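Local coordinates for Abbfa_003403 (Acinetobacter baumannii, PDB 4ZXH), which acts as a four-domain nonribosomal peptide synthetase module, probably activating an amino acid, condensing it on a phosphopantetheine-bearing carrier domain and releasing the product through a thioesterase, at residues L919-L924 against S939-L944; Y971-D976 against S1076-M1081; Q1203-L1208 against D1215-E1220. All coordinates share one frame; numbering follows the deposited sequence.

Contact 1 of 3, residues L919-L924 against S939-L944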
loop_
_atom_site.group_PDB
_atom_site.type_symbol
_atom_site.label_atom_id
_atom_site.label_comp_id
_atom_site.label_asym_id
_atom_site.label_seq_id
_atom_site.Cartn_x
_atom_site.Cartn_y
_atom_site.Cartn_z
ATOM N N LEU A 919 7.275 20.582 7.567
ATOM C CA LEU A 919 7.001 19.132 7.639
ATOM C C LEU A 919 6.983 18.554 9.050
ATOM O O LEU A 919 7.605 19.085 9.975
ATOM C CB LEU A 919 8.038 18.343 6.841
ATOM C CG LEU A 919 8.251 18.813 5.415
ATOM C CD1 LEU A 919 9.392 18.061 4.780
ATOM C CD2 LEU A 919 6.963 18.619 4.654
ATOM N N ASP A 920 6.274 17.440 9.184
ATOM C CA ASP A 920 6.215 16.658 10.412
ATOM C C ASP A 920 6.458 15.225 9.993
ATOM O O ASP A 920 5.686 14.663 9.223
ATOM C CB ASP A 920 4.857 16.825 11.130
ATOM C CG ASP A 920 4.576 15.724 12.189
ATOM O OD1 ASP A 920 5.488 14.958 12.574
ATOM O OD2 ASP A 920 3.413 15.630 12.650
ATOM N N ILE A 921 7.524 14.628 10.504
ATOM C CA ILE A 921 7.893 13.283 10.079
ATOM C C ILE A 921 6.906 12.187 10.506
ATOM O O ILE A 921 6.491 11.365 9.679
ATOM C CB ILE A 921 9.273 12.922 10.599
ATOM C CG1 ILE A 921 10.300 13.948 10.102
ATOM C CG2 ILE A 921 9.615 11.503 10.201
ATOM C CD1 ILE A 921 10.315 14.145 8.597
ATOM N N ALA A 922 6.534 12.163 11.787
ATOM C CA ALA A 922 5.556 11.180 12.266
ATOM C C ALA A 922 4.240 11.379 11.525
ATOM O O ALA A 922 3.518 10.419 11.234
ATOM C CB ALA A 922 5.349 11.293 13.772
ATOM N N GLY A 923 3.952 12.640 11.216
ATOM C CA GLY A 923 2.792 13.000 10.428
ATOM C C GLY A 923 2.804 12.344 9.065
ATOM O O GLY A 923 1.742 11.983 8.551
ATOM N N LEU A 924 3.995 12.180 8.483
ATOM C CA LEU A 924 4.129 11.516 7.181
ATOM C C LEU A 924 3.773 10.035 7.274
ATOM O O LEU A 924 2.925 9.538 6.526
ATOM C CB LEU A 924 5.547 11.666 6.629
ATOM C CG LEU A 924 5.946 13.087 6.237
ATOM C CD1 LEU A 924 7.326 13.093 5.637
ATOM C CD2 LEU A 924 4.942 13.678 5.273
ATOM N N SER A 939 10.195 2.525 5.913
ATOM C CA SER A 939 10.660 2.290 7.276
ATOM C C SER A 939 11.446 3.488 7.825
ATOM O O SER A 939 11.742 3.517 9.012
ATOM C CB SER A 939 11.538 1.046 7.339
ATOM O OG SER A 939 10.990 -0.000 6.566
ATOM N N ALA A 940 11.782 4.460 6.967
ATOM C CA ALA A 940 12.557 5.632 7.390
ATOM C C ALA A 940 12.242 6.887 6.567
ATOM O O ALA A 940 11.990 6.820 5.367
ATOM C CB ALA A 940 14.041 5.329 7.332
ATOM N N PHE A 941 12.242 8.027 7.247
ATOM C CA PHE A 941 11.925 9.320 6.648
ATOM C C PHE A 941 13.035 10.286 6.993
ATOM O O PHE A 941 13.405 10.421 8.150
ATOM C CB PHE A 941 10.583 9.849 7.154
ATOM C CG PHE A 941 9.408 9.006 6.739
ATOM C CD1 PHE A 941 8.612 9.382 5.661
ATOM C CD2 PHE A 941 9.102 7.827 7.421
ATOM C CE1 PHE A 941 7.520 8.597 5.271
ATOM C CE2 PHE A 941 8.019 7.030 7.033
ATOM C CZ PHE A 941 7.225 7.416 5.956
ATOM N N ILE A 942 13.582 10.936 5.981
ATOM C CA ILE A 942 14.679 11.863 6.165
ATOM C C ILE A 942 14.323 13.179 5.481
ATOM O O ILE A 942 13.948 13.182 4.304
ATOM C CB ILE A 942 15.988 11.292 5.577
ATOM C CG1 ILE A 942 16.361 9.991 6.271
ATOM C CG2 ILE A 942 17.136 12.278 5.704
ATOM C CD1 ILE A 942 17.504 9.287 5.585
ATOM N N ARG A 943 14.417 14.292 6.204
ATOM C CA ARG A 943 14.220 15.595 5.570
ATOM C C ARG A 943 15.527 16.123 5.004
ATOM O O ARG A 943 16.577 16.004 5.619
ATOM C CB ARG A 943 13.628 16.598 6.546
ATOM C CG ARG A 943 13.093 17.874 5.909
ATOM C CD ARG A 943 12.425 18.710 6.973
ATOM N NE ARG A 943 11.936 20.018 6.538
ATOM C CZ ARG A 943 11.284 20.854 7.351
ATOM N NH1 ARG A 943 11.064 20.509 8.619
ATOM N NH2 ARG A 943 10.857 22.033 6.915
ATOM N N LEU A 944 15.455 16.669 3.802
ATOM C CA LEU A 944 16.606 17.298 3.177
ATOM C C LEU A 944 16.190 18.697 2.747
ATOM O O LEU A 944 15.017 18.947 2.483
ATOM C CB LEU A 944 17.101 16.486 1.970
ATOM C CG LEU A 944 17.632 15.072 2.221
ATOM C CD1 LEU A 944 17.980 14.351 0.920
ATOM C CD2 LEU A 944 18.815 15.085 3.152
#
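Phe941 is the first residue of 939-944 to reach the other segment, and it meets two residues of helix 921-931. Its CB packs against Ile921 CG2 at 3.6 Å, the two side chains running antiparallel past one another. Ile921 offers this branch because CG2 lies anti to its own backbone N, while CG1 takes the place beside that nitrogen (chi1 -58°). Further out, the phenyl ring crosses Leu924 obliquely: CE1 is 3.9 Å from Leu924 CB, and CD1 is equally far from Leu924 CD1. Lys925 and Leu928 of the same helix also touch the ring, so Phe941 lies along the first turns of the helix.

The two segments belong to a beta-alpha-beta unit of the C-terminal domain of the adenylation enzyme. Strand 907-916 leads through helix 921-931 to strand 940-943, which pairs parallel with it, and this contact seats the start of the helix on the returning strand. Asp920 is the N-cap of that helix. Its OD1 accepts from Gly923 N at 3.1 Å, met from well above the carboxylate plane.

Two residues on, on the same side of the strand, Arg943 runs extended from CG to NE, with CG anti to the backbone N (chi1 -167°). That carries the guanidinium across Leu919, whose CD1 comes to 3.7 Å from Arg943 NE and 3.8 Å from Arg943 CD. Leu919 CB lies over one guanidinium face, 4.0 Å above the plane and toward its rim, while Arg943 NH2 makes a weak hydrogen bond to Gly916 O.

Contact 2 of 3, residues Y971-D976 against S1076-M1081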
loop_
_atom_site.group_PDB
_atom_site.type_symbol
_atom_site.label_atom_id
_atom_site.label_comp_id
_atom_site.label_asym_id
_atom_site.label_seq_id
_atom_site.Cartn_x
_atom_site.Cartn_y
_atom_site.Cartn_z
ATOM N N TYR A 971 9.475 1.269 23.957
ATOM C CA TYR A 971 8.359 1.176 24.876
ATOM C C TYR A 971 7.939 2.558 25.367
ATOM O O TYR A 971 8.731 3.300 25.937
ATOM C CB TYR A 971 8.704 0.302 26.072
ATOM C CG TYR A 971 7.656 0.392 27.160
ATOM C CD1 TYR A 971 6.459 -0.326 27.070
ATOM C CD2 TYR A 971 7.851 1.198 28.272
ATOM C CE1 TYR A 971 5.500 -0.242 28.055
ATOM C CE2 TYR A 971 6.903 1.275 29.265
ATOM C CZ TYR A 971 5.732 0.557 29.152
ATOM O OH TYR A 971 4.769 0.655 30.129
ATOM N N VAL A 972 6.677 2.889 25.158
ATOM C CA VAL A 972 6.123 4.116 25.699
ATOM C C VAL A 972 4.850 3.795 26.454
ATOM O O VAL A 972 3.943 3.183 25.901
ATOM C CB VAL A 972 5.845 5.126 24.599
ATOM C CG1 VAL A 972 4.998 6.287 25.126
ATOM C CG2 VAL A 972 7.157 5.597 24.013
ATOM N N ALA A 973 4.804 4.184 27.726
ATOM C CA ALA A 973 3.655 3.921 28.591
ATOM C C ALA A 973 2.467 4.778 28.165
ATOM O O ALA A 973 2.665 5.858 27.640
ATOM C CB ALA A 973 4.019 4.184 30.036
ATOM N N PRO A 974 1.230 4.290 28.375
ATOM C CA PRO A 974 -0.001 5.032 28.059
ATOM C C PRO A 974 -0.055 6.364 28.792
ATOM O O PRO A 974 0.475 6.440 29.878
ATOM C CB PRO A 974 -1.107 4.092 28.540
ATOM C CG PRO A 974 -0.440 3.225 29.545
ATOM C CD PRO A 974 0.923 2.993 28.987
ATOM N N ARG A 975 -0.668 7.394 28.218
ATOM C CA ARG A 975 -0.505 8.744 28.772
ATOM C C ARG A 975 -1.794 9.388 29.304
ATOM O O ARG A 975 -1.740 10.351 30.070
ATOM C CB ARG A 975 0.143 9.649 27.711
ATOM C CG ARG A 975 1.530 9.145 27.235
ATOM C CD ARG A 975 1.956 9.715 25.876
ATOM N NE ARG A 975 1.067 9.276 24.804
ATOM C CZ ARG A 975 1.127 9.728 23.555
ATOM N NH1 ARG A 975 2.047 10.629 23.227
ATOM N NH2 ARG A 975 0.280 9.275 22.633
ATOM N N ASP A 976 -2.949 8.858 28.927
ATOM C CA ASP A 976 -4.204 9.407 29.423
ATOM C C ASP A 976 -5.192 8.257 29.663
ATOM O O ASP A 976 -4.846 7.098 29.414
ATOM C CB ASP A 976 -4.732 10.474 28.442
ATOM C CG ASP A 976 -5.134 9.906 27.089
ATOM O OD1 ASP A 976 -4.964 8.694 26.861
ATOM O OD2 ASP A 976 -5.622 10.691 26.241
ATOM N N SER A 1076 -6.171 9.309 38.369
ATOM C CA SER A 1076 -5.992 8.291 37.347
ATOM C C SER A 1076 -5.580 6.925 37.908
ATOM O O SER A 1076 -5.173 6.818 39.057
ATOM C CB SER A 1076 -4.959 8.786 36.350
ATOM O OG SER A 1076 -4.400 7.728 35.643
ATOM N N THR A 1077 -5.682 5.884 37.086
ATOM C CA THR A 1077 -5.380 4.534 37.528
ATOM C C THR A 1077 -4.028 4.038 37.043
ATOM O O THR A 1077 -3.663 2.892 37.316
ATOM C CB THR A 1077 -6.442 3.549 37.047
ATOM O OG1 THR A 1077 -6.521 3.610 35.623
ATOM C CG2 THR A 1077 -7.817 3.902 37.640
ATOM N N PHE A 1078 -3.290 4.891 36.329
ATOM C CA PHE A 1078 -2.042 4.491 35.680
ATOM C C PHE A 1078 -1.042 3.767 36.597
ATOM O O PHE A 1078 -0.355 2.829 36.177
ATOM C CB PHE A 1078 -1.338 5.705 35.074
ATOM C CG PHE A 1078 0.060 5.402 34.603
ATOM C CD1 PHE A 1078 0.284 4.944 33.309
ATOM C CD2 PHE A 1078 1.139 5.523 35.462
ATOM C CE1 PHE A 1078 1.563 4.615 32.864
ATOM C CE2 PHE A 1078 2.445 5.191 35.025
ATOM C CZ PHE A 1078 2.651 4.741 33.726
ATOM N N CYS A 1079 -0.929 4.244 37.831
ATOM C CA CYS A 1079 0.022 3.703 38.809
ATOM C C CYS A 1079 -0.250 2.260 39.252
ATOM O O CYS A 1079 0.587 1.695 39.959
ATOM C CB CYS A 1079 0.024 4.593 40.058
ATOM S SG CYS A 1079 -1.678 4.664 40.859
ATOM N N TYR A 1080 -1.418 1.688 38.895
ATOM C CA TYR A 1080 -1.778 0.304 39.275
ATOM C C TYR A 1080 -1.501 -0.692 38.156
ATOM O O TYR A 1080 -1.541 -1.893 38.389
ATOM C CB TYR A 1080 -3.263 0.197 39.693
ATOM C CG TYR A 1080 -3.584 1.109 40.834
ATOM C CD1 TYR A 1080 -2.921 0.972 42.049
ATOM C CD2 TYR A 1080 -4.500 2.146 40.699
ATOM C CE1 TYR A 1080 -3.158 1.820 43.095
ATOM C CE2 TYR A 1080 -4.754 3.005 41.759
ATOM C CZ TYR A 1080 -4.068 2.835 42.951
ATOM O OH TYR A 1080 -4.284 3.677 44.014
ATOM N N MET A 1081 -1.238 -0.213 36.937
ATOM C CA MET A 1081 -0.963 -1.135 35.842
ATOM C C MET A 1081 0.239 -2.024 36.153
ATOM O O MET A 1081 0.125 -3.241 36.139
ATOM C CB MET A 1081 -0.735 -0.402 34.532
ATOM C CG MET A 1081 -1.866 0.506 34.142
ATOM S SD MET A 1081 -1.598 1.272 32.513
ATOM C CE MET A 1081 -2.231 -0.079 31.506
#
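The carbonyl oxygen of Pro974 lies against an aromatic ring, 3.7 Å from Phe1078 CE1, while hydrogen-bonded to the hydroxyl of Tyr1194. The oxygen approaches the Phe1078 ring obliquely; its bond with Tyr1194 OH satisfies it beside the phenyl. Ala973, one residue earlier, approaches differently. Its CB sits at the edge of the ring, near the ring plane, 3.8 Å from Phe1078 CE1. Phe1078 reaches both because its CG is anti to the backbone N (chi1 170°), which sends the ring out toward the 971-976 backbone.

This is a meeting of two domains. Residues 971-976 lead into helix 977-990 of the carrier-protein region, the part of the chain that bears the phosphopantetheine arm, whereas 1076-1081 runs from the loop after strand 1067-1070 into helix 1081-1086 of the thioesterase, an alpha/beta-hydrolase fold. On the thioesterase side Ser1076 OG accepts from Phe1078 N at 3.1 Å, an ST turn that shapes the backbone just where the phenylalanine departs. On the carrier side Asp976 caps helix 977-990, its OD1 bonded to Glu979 N and its OD2 in a salt bridge with Arg1045.

The proline ring has a second neighbour on the thioesterase side. Met1081, bent at its last torsion (chi3 84°), brings SD to 3.7 Å from Pro974 CG, so the sulfur rather than the terminal methyl does the touching. Pro974 CG also reaches Phe1078 CE1 at 4.1 Å, the pyrrolidine crossing the phenylalanine at about a right angle.

Contact 3 of 3, residues Q1203-L1208 against D1215-E1220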
loop_
_atom_site.group_PDB
_atom_site.type_symbol
_atom_site.label_atom_id
_atom_site.label_comp_id
_atom_site.label_asym_id
_atom_site.label_seq_id
_atom_site.Cartn_x
_atom_site.Cartn_y
_atom_site.Cartn_z
ATOM N N GLN A 1203 8.312 30.184 40.507
ATOM C CA GLN A 1203 8.781 31.531 40.197
ATOM C C GLN A 1203 8.711 31.847 38.697
ATOM O O GLN A 1203 8.423 32.983 38.318
ATOM C CB GLN A 1203 10.209 31.744 40.680
ATOM C CG GLN A 1203 10.624 33.211 40.587
ATOM C CD GLN A 1203 12.129 33.408 40.593
ATOM O OE1 GLN A 1203 12.896 32.459 40.780
ATOM N NE2 GLN A 1203 12.561 34.643 40.377
ATOM N N TYR A 1204 8.975 30.852 37.850
ATOM C CA TYR A 1204 8.907 31.061 36.408
ATOM C C TYR A 1204 7.467 31.317 35.984
ATOM O O TYR A 1204 7.189 32.225 35.208
ATOM C CB TYR A 1204 9.479 29.861 35.654
ATOM C CG TYR A 1204 9.452 30.019 34.147
ATOM C CD1 TYR A 1204 10.416 30.767 33.495
ATOM C CD2 TYR A 1204 8.468 29.418 33.380
ATOM C CE1 TYR A 1204 10.397 30.922 32.129
ATOM C CE2 TYR A 1204 8.446 29.568 31.999
ATOM C CZ TYR A 1204 9.415 30.322 31.381
ATOM O OH TYR A 1204 9.409 30.486 30.012
ATOM N N LEU A 1205 6.553 30.517 36.524
ATOM C CA LEU A 1205 5.131 30.639 36.222
ATOM C C LEU A 1205 4.548 31.999 36.632
ATOM O O LEU A 1205 3.724 32.566 35.906
ATOM C CB LEU A 1205 4.355 29.500 36.900
ATOM C CG LEU A 1205 4.711 28.103 36.378
ATOM C CD1 LEU A 1205 4.029 26.992 37.161
ATOM C CD2 LEU A 1205 4.382 27.983 34.896
ATOM N N ARG A 1206 4.974 32.526 37.781
ATOM C CA ARG A 1206 4.440 33.797 38.287
ATOM C C ARG A 1206 4.679 34.972 37.340
ATOM O O ARG A 1206 3.966 35.971 37.401
ATOM C CB ARG A 1206 5.036 34.124 39.657
ATOM C CG ARG A 1206 4.576 33.179 40.740
ATOM C CD ARG A 1206 5.002 33.595 42.139
ATOM N NE ARG A 1206 4.551 32.604 43.114
ATOM C CZ ARG A 1206 5.352 31.738 43.726
ATOM N NH1 ARG A 1206 6.659 31.757 43.486
ATOM N NH2 ARG A 1206 4.849 30.856 44.583
ATOM N N GLU A 1207 5.670 34.839 36.460
ATOM C CA GLU A 1207 5.991 35.881 35.482
ATOM C C GLU A 1207 4.990 35.894 34.320
ATOM O O GLU A 1207 4.985 36.820 33.514
ATOM C CB GLU A 1207 7.415 35.698 34.918
ATOM C CG GLU A 1207 8.536 35.474 35.937
ATOM C CD GLU A 1207 8.701 36.610 36.938
ATOM O OE1 GLU A 1207 8.516 37.795 36.562
ATOM O OE2 GLU A 1207 9.036 36.308 38.108
ATOM N N LEU A 1208 4.160 34.859 34.229
ATOM C CA LEU A 1208 3.202 34.727 33.131
ATOM C C LEU A 1208 1.758 35.015 33.562
ATOM O O LEU A 1208 1.440 35.040 34.763
ATOM C CB LEU A 1208 3.281 33.319 32.527
ATOM C CG LEU A 1208 4.649 32.832 32.039
ATOM C CD1 LEU A 1208 4.618 31.350 31.609
ATOM C CD2 LEU A 1208 5.129 33.722 30.913
ATOM N N ASP A 1215 -0.727 26.923 29.245
ATOM C CA ASP A 1215 -0.144 26.564 27.970
ATOM C C ASP A 1215 1.286 26.079 28.189
ATOM O O ASP A 1215 1.695 25.079 27.602
ATOM C CB ASP A 1215 -0.187 27.735 26.981
ATOM C CG ASP A 1215 -1.608 28.072 26.527
ATOM O OD1 ASP A 1215 -2.546 27.283 26.807
ATOM O OD2 ASP A 1215 -1.785 29.132 25.879
ATOM N N HIS A 1216 2.037 26.760 29.051
ATOM C CA HIS A 1216 3.426 26.380 29.246
ATOM C C HIS A 1216 3.527 24.966 29.810
ATOM O O HIS A 1216 4.277 24.137 29.294
ATOM C CB HIS A 1216 4.158 27.347 30.159
ATOM C CG HIS A 1216 5.590 26.970 30.370
ATOM N ND1 HIS A 1216 6.526 27.030 29.360
ATOM C CD2 HIS A 1216 6.237 26.478 31.454
ATOM C CE1 HIS A 1216 7.693 26.614 29.819
ATOM N NE2 HIS A 1216 7.546 26.272 31.086
ATOM N N VAL A 1217 2.758 24.684 30.855
ATOM C CA VAL A 1217 2.793 23.362 31.469
ATOM C C VAL A 1217 2.294 22.292 30.495
ATOM O O VAL A 1217 2.864 21.201 30.419
ATOM C CB VAL A 1217 1.969 23.329 32.782
ATOM C CG1 VAL A 1217 1.964 21.959 33.376
ATOM C CG2 VAL A 1217 2.533 24.327 33.787
ATOM N N LEU A 1218 1.257 22.599 29.723
ATOM C CA LEU A 1218 0.761 21.620 28.762
ATOM C C LEU A 1218 1.855 21.278 27.770
ATOM O O LEU A 1218 2.157 20.118 27.548
ATOM C CB LEU A 1218 -0.471 22.138 28.025
ATOM C CG LEU A 1218 -1.021 21.211 26.931
ATOM C CD1 LEU A 1218 -1.321 19.834 27.495
ATOM C CD2 LEU A 1218 -2.259 21.798 26.301
ATOM N N LYS A 1219 2.446 22.316 27.193
ATOM C CA LYS A 1219 3.471 22.184 26.165
ATOM C C LYS A 1219 4.650 21.366 26.694
ATOM O O LYS A 1219 5.125 20.440 26.027
ATOM C CB LYS A 1219 3.921 23.579 25.696
ATOM C CG LYS A 1219 4.754 23.600 24.438
ATOM C CD LYS A 1219 5.125 25.026 24.017
ATOM N N GLU A 1220 5.091 21.689 27.911
ATOM C CA GLU A 1220 6.211 20.992 28.519
ATOM C C GLU A 1220 5.883 19.524 28.767
ATOM O O GLU A 1220 6.688 18.644 28.429
ATOM C CB GLU A 1220 6.633 21.673 29.823
ATOM C CG GLU A 1220 7.477 22.948 29.622
ATOM C CD GLU A 1220 8.701 22.721 28.739
ATOM O OE1 GLU A 1220 9.378 21.673 28.876
ATOM O OE2 GLU A 1220 8.978 23.588 27.887
#
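Tyr1204 and His1216 each hold CG anti to the backbone N, chi1 -179° and -180°, and these two extended arms reach across from neighbouring helices until their rings meet. The side chains cross at about a right angle. Tyr1204 CE2 lies over one face of the imidazole, toward its rim, and comes to 3.5 Å from His1216 NE2. The ring planes are inclined at 49° with centroids 5.0 Å apart, so the two rings meet obliquely. The opposite face of the imidazole is covered by Glu1220 CG, one turn further along the same helix, 3.5 Å above the plane, so the histidine is sandwiched between a tyrosine ring carbon and an aliphatic methylene.

Beside the aromatic pair, leucine methyls pack on the histidine and on Val1217. Leu1205 CD2 reaches His1216 CD2 at 4.2 Å and Val1217 CG2 at the same separation, while Leu1208 CD1 comes to 4.3 Å from His1216 CB. The two segments belong to a short helix, 1202-1206, and the helix that follows it, 1210-1223. Both fall between strands 1157-1163 and 1262-1267 of the thioesterase sheet, a place consistent with the helical lid of such domains. Leu1205 and Val1217 also rest on helix 1179-1191, through Ala1180 and Leu1183 for the leucine and Ala1187 for the valine, and Val1217 touches Phe1236 as well.

Across these two segments cohesion therefore comes from dispersion between the two rings and the leucine and valine methyls, and from their fit of shape, with little directional preference.

Contact 1 is a surface contact within the C-terminal part of the adenylation enzyme, while contacts 2 and 3 are partly buried. They follow one another along the chain and share no helix or strand. Contacts 2 and 3 both involve the thioesterase, their nearest atoms about 10 Å apart, but contact 2 joins it to the carrier region across a hundred residues, whereas contact 3 links two successive helices. The chemistry follows the setting: surface contact 1 joins aliphatic side chains to a phenylalanine and to the length of an arginine, interdomain contact 2 sets an alanine methyl and a proline against a phenylalanine ring and a methionine sulfur, and contact 3 pairs two aromatic rings beside aliphatic side chains.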